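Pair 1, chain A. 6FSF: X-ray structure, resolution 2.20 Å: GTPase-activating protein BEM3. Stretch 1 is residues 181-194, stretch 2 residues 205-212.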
# COMPACT_ATOMS: atom_id res chain seq x y z
N GLU A 181 3.13 -15.10 -15.44
CA GLU A 181 3.79 -16.19 -14.74
C GLU A 181 2.74 -17.12 -14.15
O GLU A 181 1.69 -16.66 -13.69
CB GLU A 181 4.72 -15.68 -13.63
CG GLU A 181 6.05 -15.08 -14.09
CD GLU A 181 5.99 -13.57 -14.28
OE1 GLU A 181 6.99 -12.99 -14.75
OE2 GLU A 181 4.94 -12.96 -13.96
N THR A 182 3.03 -18.42 -14.15
CA THR A 182 2.14 -19.43 -13.58
C THR A 182 3.00 -20.50 -12.92
O THR A 182 3.94 -21.01 -13.54
CB THR A 182 1.23 -20.05 -14.66
OG1 THR A 182 0.64 -19.00 -15.45
CG2 THR A 182 0.11 -20.87 -14.04
N ILE A 183 2.68 -20.83 -11.67
CA ILE A 183 3.59 -21.60 -10.82
C ILE A 183 2.87 -22.77 -10.16
O ILE A 183 1.77 -22.61 -9.62
CB ILE A 183 4.25 -20.69 -9.76
CG1 ILE A 183 5.34 -19.87 -10.42
CG2 ILE A 183 4.84 -21.51 -8.62
CD1 ILE A 183 6.20 -20.72 -11.36
N LYS A 184 3.50 -23.94 -10.19
CA LYS A 184 3.04 -25.11 -9.48
C LYS A 184 3.71 -25.16 -8.11
O LYS A 184 4.94 -25.13 -8.02
CB LYS A 184 3.36 -26.38 -10.26
CG LYS A 184 2.32 -26.79 -11.29
CD LYS A 184 2.85 -27.93 -12.13
CE LYS A 184 1.78 -28.95 -12.47
NZ LYS A 184 2.37 -30.09 -13.23
N LEU A 185 2.90 -25.25 -7.05
CA LEU A 185 3.47 -25.36 -5.71
C LEU A 185 3.95 -26.77 -5.40
O LEU A 185 4.87 -26.94 -4.59
CB LEU A 185 2.45 -24.92 -4.66
CG LEU A 185 2.46 -23.45 -4.23
CD1 LEU A 185 1.89 -22.56 -5.32
CD2 LEU A 185 1.70 -23.27 -2.92
N ARG A 186 3.35 -27.78 -6.02
CA ARG A 186 3.76 -29.16 -5.75
C ARG A 186 5.14 -29.46 -6.31
O ARG A 186 5.85 -30.32 -5.77
CB ARG A 186 2.73 -30.13 -6.32
CG ARG A 186 1.33 -29.94 -5.77
CD ARG A 186 0.36 -30.91 -6.42
NE ARG A 186 -1.01 -30.43 -6.34
CZ ARG A 186 -1.55 -29.57 -7.20
NH1 ARG A 186 -0.83 -29.10 -8.21
NH2 ARG A 186 -2.81 -29.18 -7.06
N GLN A 187 5.54 -28.77 -7.38
CA GLN A 187 6.87 -28.98 -7.95
C GLN A 187 7.95 -28.14 -7.27
O GLN A 187 9.14 -28.42 -7.46
CB GLN A 187 6.85 -28.64 -9.45
CG GLN A 187 5.90 -29.48 -10.30
CD GLN A 187 6.44 -30.86 -10.60
OE1 GLN A 187 6.81 -31.61 -9.69
NE2 GLN A 187 6.50 -31.21 -11.88
N SER A 188 7.56 -27.16 -6.47
CA SER A 188 8.48 -26.12 -6.02
C SER A 188 8.81 -26.27 -4.54
O SER A 188 8.19 -27.03 -3.80
CB SER A 188 7.89 -24.73 -6.29
OG SER A 188 6.60 -24.61 -5.73
N SER A 189 9.83 -25.51 -4.13
CA SER A 189 10.25 -25.40 -2.74
C SER A 189 10.24 -23.93 -2.34
O SER A 189 10.40 -23.04 -3.19
CB SER A 189 11.65 -26.00 -2.53
OG SER A 189 12.62 -25.34 -3.33
N ILE A 190 10.05 -23.68 -1.05
CA ILE A 190 9.87 -22.33 -0.53
C ILE A 190 10.80 -22.12 0.66
O ILE A 190 10.95 -23.00 1.51
CB ILE A 190 8.40 -22.07 -0.14
CG1 ILE A 190 7.47 -22.27 -1.33
CG2 ILE A 190 8.24 -20.66 0.42
CD1 ILE A 190 6.88 -23.66 -1.44
N GLU A 191 11.42 -20.94 0.71
CA GLU A 191 12.29 -20.57 1.82
C GLU A 191 12.20 -19.07 2.05
O GLU A 191 12.08 -18.30 1.09
CB GLU A 191 13.75 -20.97 1.54
CG GLU A 191 14.33 -20.36 0.28
CD GLU A 191 15.79 -20.72 0.07
OE1 GLU A 191 16.41 -21.24 1.01
OE2 GLU A 191 16.30 -20.50 -1.05
N LEU A 192 12.25 -18.66 3.31
CA LEU A 192 12.30 -17.24 3.64
C LEU A 192 13.68 -16.68 3.33
O LEU A 192 14.70 -17.34 3.54
CB LEU A 192 11.98 -17.01 5.12
CG LEU A 192 10.55 -17.17 5.64
CD1 LEU A 192 10.22 -18.63 5.90
CD2 LEU A 192 10.37 -16.34 6.91
N ILE A 193 13.70 -15.45 2.84
CA ILE A 193 14.93 -14.68 2.71
C ILE A 193 15.02 -13.76 3.93
O ILE A 193 14.10 -12.97 4.16
CB ILE A 193 14.96 -13.87 1.41
CG1 ILE A 193 15.04 -14.80 0.21
CG2 ILE A 193 16.14 -12.90 1.43
CD1 ILE A 193 14.33 -14.28 -1.02
N PRO A 194 16.08 -13.86 4.74
CA PRO A 194 16.17 -13.00 5.92
C PRO A 194 16.29 -11.54 5.53
O PRO A 194 17.01 -11.19 4.59
CB PRO A 194 17.44 -13.50 6.63
CG PRO A 194 18.25 -14.13 5.54
CD PRO A 194 17.25 -14.74 4.59
N ASN A 205 10.79 -8.66 3.52
CA ASN A 205 9.56 -9.45 3.58
C ASN A 205 9.51 -10.45 2.44
O ASN A 205 8.45 -10.71 1.85
CB ASN A 205 8.32 -8.55 3.57
CG ASN A 205 8.38 -7.47 4.62
OD1 ASN A 205 8.85 -7.69 5.74
ND2 ASN A 205 7.89 -6.29 4.28
N GLY A 206 10.66 -11.03 2.11
CA GLY A 206 10.78 -11.82 0.90
C GLY A 206 10.95 -13.31 1.11
O GLY A 206 11.32 -13.76 2.19
N PHE A 207 10.67 -14.07 0.05
CA PHE A 207 10.85 -15.52 0.06
C PHE A 207 11.16 -15.97 -1.36
O PHE A 207 10.92 -15.25 -2.33
CB PHE A 207 9.62 -16.24 0.61
CG PHE A 207 8.32 -15.73 0.07
CD1 PHE A 207 7.57 -14.80 0.77
CD2 PHE A 207 7.83 -16.19 -1.15
CE1 PHE A 207 6.37 -14.33 0.28
CE2 PHE A 207 6.63 -15.72 -1.65
CZ PHE A 207 5.90 -14.79 -0.94
N LEU A 208 11.71 -17.18 -1.48
CA LEU A 208 12.14 -17.74 -2.75
C LEU A 208 11.31 -18.97 -3.08
O LEU A 208 11.17 -19.87 -2.24
CB LEU A 208 13.63 -18.09 -2.72
CG LEU A 208 14.15 -18.93 -3.89
CD1 LEU A 208 13.91 -18.20 -5.21
CD2 LEU A 208 15.62 -19.27 -3.71
N ILE A 209 10.79 -19.02 -4.30
CA ILE A 209 10.07 -20.19 -4.81
C ILE A 209 10.91 -20.80 -5.92
O ILE A 209 11.16 -20.16 -6.95
CB ILE A 209 8.67 -19.81 -5.32
CG1 ILE A 209 7.85 -19.16 -4.20
CG2 ILE A 209 7.95 -21.04 -5.84
CD1 ILE A 209 6.42 -18.86 -4.58
N THR A 210 11.35 -22.04 -5.71
CA THR A 210 12.21 -22.75 -6.66
C THR A 210 11.41 -23.90 -7.28
O THR A 210 11.27 -24.96 -6.67
CB THR A 210 13.47 -23.27 -5.96
OG1 THR A 210 14.14 -22.18 -5.31
CG2 THR A 210 14.42 -23.89 -6.98
N GLU A 211 10.92 -23.68 -8.49
CA GLU A 211 10.02 -24.62 -9.15
C GLU A 211 10.82 -25.62 -9.98
O GLU A 211 11.61 -25.23 -10.84
CB GLU A 211 9.02 -23.88 -10.03
CG GLU A 211 7.89 -24.75 -10.57
CD GLU A 211 7.02 -24.02 -11.58
OE1 GLU A 211 7.58 -23.33 -12.45
OE2 GLU A 211 5.78 -24.14 -11.48
N HIS A 212 10.60 -26.91 -9.73
CA HIS A 212 11.28 -27.96 -10.47
C HIS A 212 10.35 -28.59 -11.51
O HIS A 212 9.86 -27.90 -12.41
CB HIS A 212 11.80 -29.04 -9.52
CG HIS A 212 12.66 -28.51 -8.41
ND1 HIS A 212 13.68 -27.62 -8.63
CD2 HIS A 212 12.64 -28.75 -7.08
CE1 HIS A 212 14.26 -27.33 -7.48
NE2 HIS A 212 13.65 -28.00 -6.52

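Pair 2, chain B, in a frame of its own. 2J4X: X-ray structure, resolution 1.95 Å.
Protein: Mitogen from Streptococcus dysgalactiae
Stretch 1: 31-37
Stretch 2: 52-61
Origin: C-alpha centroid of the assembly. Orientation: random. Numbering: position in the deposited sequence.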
# COMPACT_ATOMS: atom_id res chain seq x y z
N GLY B 31 17.64 -2.52 15.64
CA GLY B 31 17.67 -3.65 14.74
C GLY B 31 17.37 -3.29 13.30
O GLY B 31 18.24 -2.83 12.56
N THR B 32 16.12 -3.50 12.91
CA THR B 32 15.65 -3.20 11.57
C THR B 32 14.33 -2.43 11.73
O THR B 32 13.69 -2.04 10.75
CB THR B 32 15.49 -4.53 10.76
OG1 THR B 32 16.40 -4.52 9.66
CG2 THR B 32 14.07 -4.74 10.27
N GLN B 33 13.96 -2.19 12.99
CA GLN B 33 12.74 -1.47 13.33
C GLN B 33 13.05 -0.00 13.63
O GLN B 33 14.00 0.30 14.35
CB GLN B 33 12.07 -2.07 14.59
CG GLN B 33 12.23 -3.57 14.81
CD GLN B 33 11.66 -4.43 13.68
OE1 GLN B 33 10.54 -4.22 13.23
NE2 GLN B 33 12.44 -5.42 13.23
N LEU B 34 12.25 0.90 13.06
CA LEU B 34 12.40 2.34 13.31
C LEU B 34 11.16 2.67 14.16
O LEU B 34 10.03 2.53 13.70
CB LEU B 34 12.40 3.14 11.99
CG LEU B 34 13.53 2.79 11.01
CD1 LEU B 34 13.40 3.64 9.78
CD2 LEU B 34 14.89 3.01 11.63
N ILE B 35 11.39 3.07 15.40
CA ILE B 35 10.32 3.35 16.34
C ILE B 35 9.92 4.82 16.45
O ILE B 35 10.75 5.73 16.32
CB ILE B 35 10.68 2.79 17.73
CG1 ILE B 35 11.06 1.31 17.55
CG2 ILE B 35 9.51 2.97 18.69
CD1 ILE B 35 11.23 0.54 18.82
N PHE B 36 8.64 5.02 16.70
CA PHE B 36 8.07 6.35 16.81
C PHE B 36 7.19 6.46 18.05
O PHE B 36 6.68 5.46 18.55
CB PHE B 36 7.21 6.65 15.57
CG PHE B 36 7.93 6.47 14.25
CD1 PHE B 36 8.54 7.55 13.61
CD2 PHE B 36 7.98 5.21 13.64
CE1 PHE B 36 9.19 7.40 12.37
CE2 PHE B 36 8.62 5.04 12.40
CZ PHE B 36 9.23 6.14 11.77
N ASN B 37 7.02 7.68 18.54
CA ASN B 37 6.16 7.96 19.68
C ASN B 37 4.96 8.77 19.18
O ASN B 37 3.81 8.48 19.52
CB ASN B 37 6.90 8.76 20.75
CG ASN B 37 5.94 9.48 21.70
OD1 ASN B 37 5.04 8.84 22.30
ND2 ASN B 37 6.11 10.80 21.86
N LYS B 52 0.48 5.57 22.08
CA LYS B 52 0.72 4.42 21.21
C LYS B 52 2.06 4.53 20.48
O LYS B 52 2.45 5.61 20.04
CB LYS B 52 -0.40 4.31 20.17
CG LYS B 52 -1.80 4.50 20.76
CD LYS B 52 -2.91 4.26 19.74
CE LYS B 52 -2.76 5.18 18.54
NZ LYS B 52 -3.86 5.04 17.54
N VAL B 53 2.77 3.42 20.38
CA VAL B 53 4.08 3.38 19.72
C VAL B 53 3.98 2.71 18.35
O VAL B 53 3.31 1.69 18.22
CB VAL B 53 5.06 2.57 20.55
CG1 VAL B 53 6.43 2.64 19.93
CG2 VAL B 53 5.06 3.07 21.98
N ILE B 54 4.65 3.26 17.35
CA ILE B 54 4.63 2.70 15.99
C ILE B 54 5.99 2.15 15.62
O ILE B 54 6.98 2.86 15.60
CB ILE B 54 4.25 3.77 14.92
CG1 ILE B 54 2.88 4.36 15.24
CG2 ILE B 54 4.22 3.15 13.53
CD1 ILE B 54 2.60 5.62 14.49
N SER B 55 6.04 0.86 15.32
CA SER B 55 7.30 0.24 14.94
C SER B 55 7.26 -0.11 13.46
O SER B 55 6.42 -0.88 13.02
CB SER B 55 7.55 -1.03 15.76
OG SER B 55 8.74 -1.66 15.32
N SER B 56 8.18 0.45 12.70
CA SER B 56 8.24 0.20 11.28
C SER B 56 9.41 -0.72 10.95
O SER B 56 10.58 -0.36 11.12
CB SER B 56 8.36 1.51 10.53
OG SER B 56 8.29 1.30 9.14
N ASN B 57 9.10 -1.93 10.49
CA ASN B 57 10.12 -2.89 10.12
C ASN B 57 10.54 -2.47 8.72
O ASN B 57 9.68 -2.30 7.85
CB ASN B 57 9.52 -4.30 10.16
CG ASN B 57 10.41 -5.35 9.53
OD1 ASN B 57 11.63 -5.35 9.71
ND2 ASN B 57 9.80 -6.28 8.80
N VAL B 58 11.84 -2.25 8.52
CA VAL B 58 12.38 -1.84 7.22
C VAL B 58 13.63 -2.67 6.89
O VAL B 58 14.16 -3.34 7.76
CB VAL B 58 12.75 -0.33 7.21
CG1 VAL B 58 12.54 0.23 5.83
CG2 VAL B 58 11.88 0.45 8.17
N SER B 59 14.08 -2.65 5.63
CA SER B 59 15.25 -3.42 5.21
C SER B 59 16.54 -2.85 5.76
O SER B 59 16.63 -1.65 6.01
CB SER B 59 15.37 -3.43 3.68
OG SER B 59 15.77 -2.16 3.20
N PRO B 60 17.58 -3.70 5.94
CA PRO B 60 18.85 -3.20 6.47
C PRO B 60 19.29 -1.95 5.71
O PRO B 60 19.79 -0.98 6.29
CB PRO B 60 19.80 -4.38 6.24
CG PRO B 60 18.89 -5.56 6.39
CD PRO B 60 17.67 -5.13 5.60
N ALA B 61 19.05 -1.97 4.40
CA ALA B 61 19.40 -0.86 3.53
C ALA B 61 18.63 0.41 3.89
O ALA B 61 19.21 1.49 4.04
CB ALA B 61 19.15 -1.24 2.08

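Two antiparallel strands fix the path of the backbone but leave the side chains free, and the two pairs compared here illustrate how far that freedom extends. Fourteen central residues of pair 2 superpose on pair 1 with an RMSD of 0.6 Å, and the angle between strand directions is 164° in pair 1 and 160° in pair 2. The register is the same: A:Ser189 faces A:Thr210 as B:Leu34 faces B:Ser56, and A:Glu191 faces A:Leu208 as B:Phe36 faces B:Ile54.

At these positions the main chain repeats its hydrogen bonds almost atom for atom. A:Thr210 N donates to A:Ser189 O at 2.9 Å, and its counterpart B:Ser56 N to B:Leu34 O at 3.0 Å; A:Glu191 N reaches A:Leu208 O at 3.1 Å, and B:Phe36 N reaches B:Ile54 O at 2.9 Å. The next rung matches too, with A:His212 N bonded to A:Gln187 O (3.1 Å) and B:Val58 N to B:Thr32 O (2.9 Å). Such bonds use backbone N-H and C=O groups, which every residue but proline offers in full, so they ask little of the side chains.

Side chains do the rest differently. On the face carrying A:Ile190 and B:Ile35, the two isoleucines nearly coincide, their side-chain centres 0.5 Å apart, yet their neighbours differ. A:Ile190 CG1 lies 4.2 Å from A:Ile209 CG1, whereas the position of A:Ile209 is taken in pair 2 by the smaller B:Ser55. There the apolar contact runs diagonally instead, B:Ile35 CG2 approaching B:Val53 CG1 at 3.3 Å.

The other face shows a stronger exchange. The end of A:Glu191 leans toward the partner strand, bringing OE2 to 3.0 Å from A:Leu208 CD2. Its counterpart, B:Phe36, is buried: its CB packs 4.2 Å from B:Ile54 CB, and B:Ser56 CB lies at the edge of its ring, 4.0 Å from CE2. Exposed A:Ser189 likewise gives way to buried B:Leu34, whose CD1 meets B:Val58 CG2 at 3.9 Å.

Near the end of the ladder a side chain can also bond to the main chain. In pair 1, A:Glu211 is fully extended through chi1 and chi2, both t, and its OE2 accepts a short, nearly straight hydrogen bond from A:Lys184 N at 2.6 Å. The carboxylate thereby ties the partner strand to the chain segment preceding A:Ser188. At the position equivalent to A:Glu211, B:Asn57 places its CB 3.2 Å from B:Gln33 OE1. One backbone ladder thus supports both polar and apolar packing.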